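Local coordinates for putative capsular polysaccharide biosynthesis protein (Streptococcus pneumoniae serotype 4, PDB 6EWJ), which probably acts as a pyridoxal phosphate-dependent sugar aminotransferase in the biosynthesis of pneumococcal teichoic acid, at residues A[18-31]-A[268-280]. Residues are numbered along the deposited sequence; the frame is centred on the assembly and turned at random.
Sequences DITEAEITEVVDTL and DIMASLGLVQLDR
Arg280 and Glu23 join the N-terminal end of helix 21-31 to helix 268-280, which continues to residue 299; the axes of these two segments run roughly antiparallel at 146°, 8.2 Å apart. The guanidinium grips Asp18 end-on: NH2 forms a salt bridge to OD1 (2.9 Å) from above the carboxylate plane, NH1 bonds the backbone O (3.0 Å), and Thr20 CG2 covers one face. Asp18 OD2 bonds Thr387 OG1. A second salt bridge runs from NH1 to Glu23 OE2 (2.9 Å), on the syn side. Gln277 NE2 reaches Glu23 OE2 at 2.9 Å on the anti side, both donors tilted out of plane on one face; Gln277 OE1 accepts from Thr208 N. Bent at chi2 (86°), Glu23 turns OE1 back to Thr20 N and OG1, completing a capping box. Its side chain sits as a knob among Leu273, Val276, Gln277 and Arg280. Val27 CG2 meets Leu273 CD2 at 3.6 Å, and Leu31 CD2 meets Ile269 CD1. At the C-terminal end of helix 21-31, a water links Thr30 OG1 to Asp268 OD2; that carboxylate also accepts from Thr42 N and Lys41 N. With two donors on each oxygen, buried Glu23 probably stays ionised, tying the N-terminal helix to the long helix of this DegT/DnrJ/EryC1-family protein, near predicted cofactor lysine Lys205.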
loop_
_atom_site.group_PDB
_atom_site.type_symbol
_atom_site.label_atom_id
_atom_site.label_comp_id
_atom_site.label_asym_id
_atom_site.label_seq_id
_atom_site.Cartn_x
_atom_site.Cartn_y
_atom_site.Cartn_z
ATOM N N ASP A 18 -18.941 -6.173 10.757
ATOM C CA ASP A 18 -19.492 -6.137 12.103
ATOM C C ASP A 18 -18.719 -5.084 12.900
ATOM O O ASP A 18 -17.681 -5.385 13.485
ATOM C CB ASP A 18 -19.373 -7.519 12.766
ATOM C CG ASP A 18 -20.195 -7.633 14.064
ATOM O OD1 ASP A 18 -20.427 -6.590 14.742
ATOM O OD2 ASP A 18 -20.582 -8.775 14.404
ATOM N N ILE A 19 -19.190 -3.849 12.827
ATOM C CA ILE A 19 -18.546 -2.715 13.481
ATOM C C ILE A 19 -19.526 -2.176 14.506
ATOM O O ILE A 19 -20.694 -1.964 14.186
ATOM C CB ILE A 19 -18.204 -1.596 12.464
ATOM C CG1 ILE A 19 -17.408 -2.138 11.255
ATOM C CG2 ILE A 19 -17.490 -0.443 13.147
ATOM C CD1 ILE A 19 -16.046 -2.737 11.584
ATOM N N THR A 20 -19.045 -1.931 15.734
ATOM C CA THR A 20 -19.875 -1.411 16.818
ATOM C C THR A 20 -19.383 -0.018 17.208
ATOM O O THR A 20 -18.341 0.453 16.727
ATOM C CB THR A 20 -19.829 -2.317 18.066
ATOM O OG1 THR A 20 -18.514 -2.292 18.636
ATOM C CG2 THR A 20 -20.237 -3.749 17.727
ATOM N N GLU A 21 -20.097 0.615 18.129
ATOM C CA GLU A 21 -19.658 1.916 18.641
ATOM C C GLU A 21 -18.245 1.938 19.256
ATOM O O GLU A 21 -17.614 2.991 19.270
ATOM C CB GLU A 21 -20.696 2.498 19.624
ATOM C CG GLU A 21 -22.028 2.882 18.961
ATOM C CD GLU A 21 -21.921 3.988 17.920
ATOM O OE1 GLU A 21 -21.117 4.944 18.113
ATOM O OE2 GLU A 21 -22.607 3.878 16.876
ATOM N N ALA A 22 -17.776 0.815 19.805
ATOM C CA ALA A 22 -16.432 0.759 20.397
ATOM C C ALA A 22 -15.355 1.020 19.338
ATOM O O ALA A 22 -14.414 1.736 19.589
ATOM C CB ALA A 22 -16.185 -0.567 21.099
ATOM N N GLU A 23 -15.506 0.425 18.157
ATOM C CA GLU A 23 -14.599 0.703 17.053
ATOM C C GLU A 23 -14.628 2.180 16.713
ATOM O O GLU A 23 -13.590 2.790 16.511
ATOM C CB GLU A 23 -14.953 -0.095 15.786
ATOM C CG GLU A 23 -14.483 -1.567 15.794
ATOM C CD GLU A 23 -15.472 -2.529 16.465
ATOM O OE1 GLU A 23 -16.516 -2.071 16.986
ATOM O OE2 GLU A 23 -15.223 -3.754 16.417
ATOM N N ILE A 24 -15.827 2.724 16.612
ATOM C CA ILE A 24 -15.981 4.104 16.183
ATOM C C ILE A 24 -15.305 5.054 17.181
ATOM O O ILE A 24 -14.542 5.928 16.766
ATOM C CB ILE A 24 -17.448 4.459 15.952
ATOM C CG1 ILE A 24 -18.038 3.551 14.840
ATOM C CG2 ILE A 24 -17.580 5.931 15.578
ATOM C CD1 ILE A 24 -19.553 3.592 14.741
ATOM N N THR A 25 -15.505 4.807 18.480
ATOM C CA THR A 25 -14.881 5.638 19.514
ATOM C C THR A 25 -13.367 5.563 19.487
ATOM O O THR A 25 -12.705 6.576 19.639
ATOM C CB THR A 25 -15.408 5.276 20.896
ATOM N N GLU A 26 -12.818 4.360 19.277
ATOM C CA GLU A 26 -11.364 4.161 19.230
ATOM C C GLU A 26 -10.761 4.907 18.026
ATOM O O GLU A 26 -9.712 5.548 18.151
ATOM C CB GLU A 26 -11.009 2.679 19.174
ATOM C CG GLU A 26 -9.545 2.381 19.445
ATOM C CD GLU A 26 -9.136 2.728 20.849
ATOM O OE1 GLU A 26 -9.913 2.443 21.765
ATOM O OE2 GLU A 26 -8.053 3.311 21.048
ATOM N N VAL A 27 -11.436 4.833 16.884
ATOM C CA VAL A 27 -10.993 5.548 15.673
ATOM C C VAL A 27 -11.083 7.044 15.892
ATOM O O VAL A 27 -10.140 7.753 15.576
ATOM C CB VAL A 27 -11.791 5.091 14.421
ATOM C CG1 VAL A 27 -11.652 6.089 13.283
ATOM C CG2 VAL A 27 -11.311 3.721 13.965
ATOM N N VAL A 28 -12.181 7.503 16.488
ATOM C CA VAL A 28 -12.325 8.907 16.874
ATOM C C VAL A 28 -11.194 9.398 17.774
ATOM O O VAL A 28 -10.649 10.496 17.553
ATOM C CB VAL A 28 -13.671 9.165 17.527
ATOM N N ASP A 29 -10.822 8.580 18.753
ATOM C CA ASP A 29 -9.703 8.862 19.654
ATOM C C ASP A 29 -8.389 9.078 18.885
ATOM O O ASP A 29 -7.656 10.036 19.145
ATOM C CB ASP A 29 -9.531 7.736 20.682
ATOM C CG ASP A 29 -8.288 7.883 21.494
ATOM O OD1 ASP A 29 -7.230 7.357 21.136
ATOM O OD2 ASP A 29 -8.358 8.565 22.496
ATOM N N THR A 30 -8.114 8.202 17.939
ATOM C CA THR A 30 -6.969 8.379 17.064
ATOM C C THR A 30 -7.028 9.701 16.255
ATOM O O THR A 30 -6.009 10.423 16.140
ATOM C CB THR A 30 -6.797 7.156 16.137
ATOM O OG1 THR A 30 -5.984 6.197 16.795
ATOM C CG2 THR A 30 -6.062 7.515 14.804
ATOM N N LEU A 31 -8.190 9.991 15.665
ATOM C CA LEU A 31 -8.365 11.229 14.884
ATOM C C LEU A 31 -8.226 12.526 15.664
ATOM O O LEU A 31 -8.048 13.607 15.053
ATOM C CB LEU A 31 -9.696 11.210 14.154
ATOM C CG LEU A 31 -9.763 10.146 13.016
ATOM C CD1 LEU A 31 -11.141 10.124 12.388
ATOM C CD2 LEU A 31 -8.699 10.361 11.946
ATOM N N ASP A 268 -2.770 4.249 12.293
ATOM C CA ASP A 268 -3.414 4.113 13.605
ATOM C C ASP A 268 -4.945 4.125 13.523
ATOM O O ASP A 268 -5.626 3.679 14.429
ATOM C CB ASP A 268 -2.897 5.203 14.589
ATOM C CG ASP A 268 -1.680 4.748 15.394
ATOM O OD1 ASP A 268 -0.949 3.806 14.999
ATOM O OD2 ASP A 268 -1.455 5.332 16.455
ATOM N N ILE A 269 -5.465 4.672 12.403
ATOM C CA ILE A 269 -6.887 4.634 12.111
ATOM C C ILE A 269 -7.320 3.169 12.001
ATOM O O ILE A 269 -8.209 2.695 12.754
ATOM C CB ILE A 269 -7.244 5.419 10.849
ATOM C CG1 ILE A 269 -7.046 6.909 11.109
ATOM C CG2 ILE A 269 -8.695 5.167 10.442
ATOM C CD1 ILE A 269 -7.062 7.773 9.870
ATOM N N MET A 270 -6.613 2.435 11.145
ATOM C CA MET A 270 -6.842 0.975 10.973
ATOM C C MET A 270 -6.477 0.210 12.247
ATOM O O MET A 270 -7.216 -0.732 12.649
ATOM C CB MET A 270 -6.004 0.437 9.835
ATOM C CG MET A 270 -6.666 0.554 8.447
ATOM S SD MET A 270 -7.387 2.145 8.149
ATOM C CE MET A 270 -5.985 3.132 8.004
ATOM N N ALA A 271 -5.341 0.571 12.891
ATOM C CA ALA A 271 -4.938 -0.173 14.115
ATOM C C ALA A 271 -6.006 -0.040 15.223
ATOM O O ALA A 271 -6.233 -0.975 16.018
ATOM C CB ALA A 271 -3.570 0.248 14.628
ATOM N N SER A 272 -6.683 1.119 15.243
ATOM C CA SER A 272 -7.764 1.398 16.216
ATOM C C SER A 272 -8.879 0.350 16.062
ATOM O O SER A 272 -9.330 -0.233 17.044
ATOM C CB SER A 272 -8.296 2.819 16.060
ATOM O OG SER A 272 -7.421 3.776 16.647
ATOM N N LEU A 273 -9.300 0.119 14.823
ATOM C CA LEU A 273 -10.274 -0.902 14.530
ATOM C C LEU A 273 -9.793 -2.249 15.007
ATOM O O LEU A 273 -10.547 -2.983 15.651
ATOM C CB LEU A 273 -10.582 -0.928 13.028
ATOM C CG LEU A 273 -11.244 0.306 12.395
ATOM C CD1 LEU A 273 -11.320 0.076 10.861
ATOM C CD2 LEU A 273 -12.599 0.554 12.964
ATOM N N GLY A 274 -8.532 -2.544 14.732
ATOM C CA GLY A 274 -7.914 -3.794 15.105
ATOM C C GLY A 274 -7.878 -4.056 16.579
ATOM O O GLY A 274 -8.160 -5.158 17.009
ATOM N N LEU A 275 -7.584 -3.042 17.381
ATOM C CA LEU A 275 -7.482 -3.229 18.834
ATOM C C LEU A 275 -8.815 -3.678 19.438
ATOM O O LEU A 275 -8.854 -4.541 20.335
ATOM C CB LEU A 275 -7.013 -1.948 19.512
ATOM C CG LEU A 275 -5.575 -1.513 19.253
ATOM C CD1 LEU A 275 -5.333 -0.092 19.766
ATOM C CD2 LEU A 275 -4.564 -2.461 19.874
ATOM N N VAL A 276 -9.883 -3.022 18.989
ATOM C CA VAL A 276 -11.233 -3.294 19.459
ATOM C C VAL A 276 -11.710 -4.664 18.933
ATOM O O VAL A 276 -12.264 -5.459 19.693
ATOM C CB VAL A 276 -12.216 -2.162 19.059
ATOM C CG1 VAL A 276 -13.662 -2.549 19.369
ATOM C CG2 VAL A 276 -11.868 -0.907 19.833
ATOM N N GLN A 277 -11.466 -4.918 17.639
ATOM C CA GLN A 277 -11.768 -6.212 17.033
ATOM C C GLN A 277 -11.100 -7.356 17.817
ATOM O O GLN A 277 -11.719 -8.427 18.064
ATOM C CB GLN A 277 -11.335 -6.243 15.572
ATOM C CG GLN A 277 -12.194 -5.377 14.657
ATOM C CD GLN A 277 -13.377 -6.110 14.045
ATOM O OE1 GLN A 277 -13.193 -7.068 13.299
ATOM N NE2 GLN A 277 -14.575 -5.664 14.335
ATOM N N LEU A 278 -9.855 -7.115 18.236
ATOM C CA LEU A 278 -9.102 -8.106 18.964
ATOM C C LEU A 278 -9.728 -8.364 20.359
ATOM O O LEU A 278 -9.845 -9.504 20.743
ATOM C CB LEU A 278 -7.609 -7.768 19.027
ATOM C CG LEU A 278 -6.752 -8.939 19.546
ATOM C CD1 LEU A 278 -6.798 -10.165 18.641
ATOM C CD2 LEU A 278 -5.320 -8.449 19.717
ATOM N N ASP A 279 -10.213 -7.329 21.043
ATOM C CA ASP A 279 -10.985 -7.508 22.315
ATOM C C ASP A 279 -12.250 -8.327 22.065
ATOM O O ASP A 279 -12.586 -9.255 22.795
ATOM C CB ASP A 279 -11.441 -6.167 22.872
ATOM C CG ASP A 279 -10.305 -5.314 23.365
ATOM O OD1 ASP A 279 -9.167 -5.794 23.483
ATOM O OD2 ASP A 279 -10.555 -4.139 23.620
ATOM N N ARG A 280 -12.928 -7.966 20.974
ATOM C CA ARG A 280 -14.158 -8.642 20.557
ATOM C C ARG A 280 -13.973 -10.050 20.009
ATOM O O ARG A 280 -14.946 -10.786 19.941
ATOM C CB ARG A 280 -14.888 -7.785 19.497
ATOM C CG ARG A 280 -15.429 -6.491 20.085
ATOM C CD ARG A 280 -16.112 -5.680 19.020
ATOM N NE ARG A 280 -17.343 -6.347 18.656
ATOM C CZ ARG A 280 -17.925 -6.311 17.467
ATOM N NH1 ARG A 280 -17.401 -5.643 16.436
ATOM N NH2 ARG A 280 -19.063 -6.986 17.302
HETATM O O HOH W 1 -3.328 7.360 17.279
#